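Local coordinates for nitrogenase molybdenum-iron protein alpha chain (Clostridium pasteurianum, PDB 4WES) that forms, with the beta chain, the nitrogenase component that carries the iron-molybdenum cofactor and reduces dinitrogen to ammonium, at residues L259-R264 with K283-G288. Numbering follows the deposited sequence.
With ICS (iron-sulfur-molybdenum cluster with interstitial carbon), chain F.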
loop_
_atom_site.group_PDB
_atom_site.type_symbol
_atom_site.label_atom_id
_atom_site.label_comp_id
_atom_site.label_asym_id
_atom_site.label_seq_id
_atom_site.Cartn_x
_atom_site.Cartn_y
_atom_site.Cartn_z
ATOM N N LEU A 259 -41.639 -13.201 17.054
ATOM C CA LEU A 259 -41.680 -12.326 15.885
ATOM C C LEU A 259 -40.945 -13.058 14.752
ATOM O O LEU A 259 -39.765 -13.315 14.875
ATOM C CB LEU A 259 -41.002 -11.009 16.179
ATOM C CG LEU A 259 -41.371 -10.286 17.471
ATOM C CD1 LEU A 259 -40.567 -9.005 17.622
ATOM C CD2 LEU A 259 -42.841 -10.020 17.601
ATOM N N VAL A 260 -41.592 -13.299 13.634
ATOM C CA VAL A 260 -40.987 -14.059 12.547
ATOM C C VAL A 260 -40.551 -13.114 11.434
ATOM O O VAL A 260 -41.387 -12.579 10.700
ATOM C CB VAL A 260 -41.956 -15.140 12.039
ATOM C CG1 VAL A 260 -41.440 -15.815 10.784
ATOM C CG2 VAL A 260 -42.217 -16.181 13.125
ATOM N N GLN A 261 -39.242 -12.900 11.324
ATOM C CA GLN A 261 -38.676 -12.043 10.283
ATOM C C GLN A 261 -38.516 -12.850 8.979
ATOM O O GLN A 261 -39.192 -12.562 8.014
ATOM C CB GLN A 261 -37.343 -11.424 10.748
ATOM C CG GLN A 261 -36.641 -10.541 9.709
ATOM C CD GLN A 261 -37.425 -9.316 9.361
ATOM O OE1 GLN A 261 -37.923 -8.623 10.255
ATOM N NE2 GLN A 261 -37.500 -9.005 8.070
ATOM N N CYS A 262 -37.664 -13.862 9.000
ATOM C CA CYS A 262 -37.565 -14.774 7.871
ATOM C C CYS A 262 -38.565 -15.917 8.045
ATOM O O CYS A 262 -38.332 -16.834 8.858
ATOM C CB CYS A 262 -36.160 -15.363 7.732
ATOM S SG CYS A 262 -36.148 -16.550 6.401
ATOM N N HIS A 263 -39.678 -15.863 7.317
ATOM C CA HIS A 263 -40.647 -16.940 7.419
ATOM C C HIS A 263 -40.073 -18.284 6.997
ATOM O O HIS A 263 -40.263 -19.310 7.667
ATOM C CB HIS A 263 -41.898 -16.609 6.599
ATOM C CG HIS A 263 -42.884 -17.726 6.545
ATOM N ND1 HIS A 263 -42.969 -18.601 5.480
ATOM C CD2 HIS A 263 -43.828 -18.131 7.437
ATOM C CE1 HIS A 263 -43.922 -19.486 5.730
ATOM N NE2 HIS A 263 -44.456 -19.235 6.917
ATOM N N ARG A 264 -39.402 -18.327 5.844
ATOM C CA ARG A 264 -39.007 -19.586 5.270
ATOM C C ARG A 264 -38.123 -20.405 6.215
ATOM O O ARG A 264 -38.316 -21.613 6.367
ATOM C CB ARG A 264 -38.266 -19.331 3.928
ATOM C CG ARG A 264 -37.787 -20.561 3.191
ATOM C CD ARG A 264 -38.877 -21.458 2.644
ATOM N NE ARG A 264 -39.422 -22.397 3.624
ATOM C CZ ARG A 264 -40.697 -22.632 3.873
ATOM N NH1 ARG A 264 -41.664 -21.892 3.370
ATOM N NH2 ARG A 264 -40.995 -23.601 4.729
ATOM N N LYS A 283 -45.990 -12.529 12.041
ATOM C CA LYS A 283 -45.015 -12.102 11.045
ATOM C C LYS A 283 -44.590 -10.692 11.340
ATOM O O LYS A 283 -45.405 -9.849 11.644
ATOM C CB LYS A 283 -45.634 -12.203 9.646
ATOM C CG LYS A 283 -44.642 -11.948 8.498
ATOM C CD LYS A 283 -43.642 -13.091 8.367
ATOM C CE LYS A 283 -42.517 -12.802 7.379
ATOM N NZ LYS A 283 -41.712 -11.596 7.710
ATOM N N CYS A 284 -43.293 -10.444 11.313
ATOM C CA CYS A 284 -42.753 -9.092 11.485
ATOM C C CYS A 284 -41.919 -8.715 10.255
ATOM O O CYS A 284 -41.512 -9.569 9.468
ATOM C CB CYS A 284 -41.861 -8.980 12.726
ATOM S SG CYS A 284 -40.337 -9.962 12.701
ATOM N N ASN A 285 -41.660 -7.423 10.115
ATOM C CA ASN A 285 -40.680 -6.983 9.135
ATOM C C ASN A 285 -40.025 -5.724 9.640
ATOM O O ASN A 285 -40.599 -4.636 9.591
ATOM C CB ASN A 285 -41.318 -6.741 7.772
ATOM C CG ASN A 285 -40.264 -6.368 6.756
ATOM O OD1 ASN A 285 -39.090 -6.579 6.991
ATOM N ND2 ASN A 285 -40.677 -5.836 5.610
ATOM N N PHE A 286 -38.787 -5.878 10.087
ATOM C CA PHE A 286 -38.008 -4.758 10.599
ATOM C C PHE A 286 -37.192 -4.050 9.504
ATOM O O PHE A 286 -36.313 -3.262 9.818
ATOM C CB PHE A 286 -37.087 -5.203 11.737
ATOM C CG PHE A 286 -37.811 -5.498 13.012
ATOM C CD1 PHE A 286 -38.132 -6.801 13.382
ATOM C CD2 PHE A 286 -38.148 -4.471 13.865
ATOM C CE1 PHE A 286 -38.813 -7.034 14.571
ATOM C CE2 PHE A 286 -38.807 -4.726 15.053
ATOM C CZ PHE A 286 -39.138 -6.011 15.400
ATOM N N ILE A 287 -37.515 -4.288 8.227
ATOM C CA ILE A 287 -36.828 -3.596 7.145
ATOM C C ILE A 287 -37.773 -2.568 6.502
ATOM O O ILE A 287 -38.914 -2.882 6.131
ATOM C CB ILE A 287 -36.308 -4.617 6.130
ATOM C CG1 ILE A 287 -35.362 -5.592 6.834
ATOM C CG2 ILE A 287 -35.577 -3.912 5.011
ATOM C CD1 ILE A 287 -35.157 -6.919 6.152
ATOM N N GLY A 288 -37.306 -1.325 6.435
ATOM C CA GLY A 288 -38.066 -0.220 5.903
ATOM C C GLY A 288 -38.871 0.490 6.947
ATOM O O GLY A 288 -39.424 -0.142 7.851
HETATM FE FE1 ICS F . -34.033 -16.346 5.568
HETATM MO MO1 ICS F . -28.384 -15.502 1.598
HETATM FE FE2 ICS F . -32.153 -17.616 4.182
HETATM FE FE3 ICS F . -31.537 -15.396 5.537
HETATM FE FE4 ICS F . -33.092 -15.264 3.386
HETATM FE FE5 ICS F . -31.007 -14.971 1.892
HETATM FE FE6 ICS F . -30.050 -17.275 2.732
HETATM FE FE7 ICS F . -29.461 -15.103 4.015
HETATM C CX ICS F . -31.268 -15.921 3.617
HETATM S S1A ICS F . -34.262 -17.240 3.457
HETATM S S1B ICS F . -30.176 -16.628 0.603
HETATM S S2A ICS F . -32.230 -17.384 6.439
HETATM S S2B ICS F . -30.870 -19.213 3.315
HETATM S S3A ICS F . -33.048 -14.103 1.481
HETATM S S3B ICS F . -28.049 -16.787 3.565
HETATM S S4A ICS F . -33.410 -14.132 5.357
HETATM S S4B ICS F . -29.366 -13.547 2.431
HETATM S S5A ICS F . -29.598 -14.445 6.114
#
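K283 folds its side chain back over the end of the neighbouring strand and spends its ammonium on three backbone carbonyls: Q261 O, with NZ at 2.7 Å, V260 O, and its own neighbour C284 O. The chain bends at chi2 (70°), which turns CD toward V260 O, and again at chi4, which swings NZ between the carbonyls; CE passes H263 CB on the way. V260 O is gripped twice, since C284 N donates to it at 2.9 Å from the opposite face of the carbonyl plane to NZ.

The amide of Q261 does the second polar job. OE1 takes the backbone N of F286 at 2.9 Å in a nearly straight bond, while NE2 donates to N285 OD1 at 3.1 Å, the acceptor lying in the Q261 amide plane; the side-chain amide planes of Q261 and N285 stand 54° apart. N285 OD1 also accepts from I287 N, closing an Asx turn just before helix 289-303.

Strands 257-260 and 281-283 are parallel neighbours in a four-stranded sheet, joined through helix 263-277 in a beta-alpha-beta crossover. Two residues past the first strand, C262 N-caps that helix and binds iron FE1 of the iron-molybdenum cluster through SG at 2.3 Å. The carbonyls held by K283 NZ thus belong to the two residues just before this ligand, consistent with a role in setting its backbone.

Apolar contacts finish the join: C284 SG lies against L259 CB at 3.7 Å, and L259 CD1 meets the F286 ring at its edge, in plane, near CE1 and CZ.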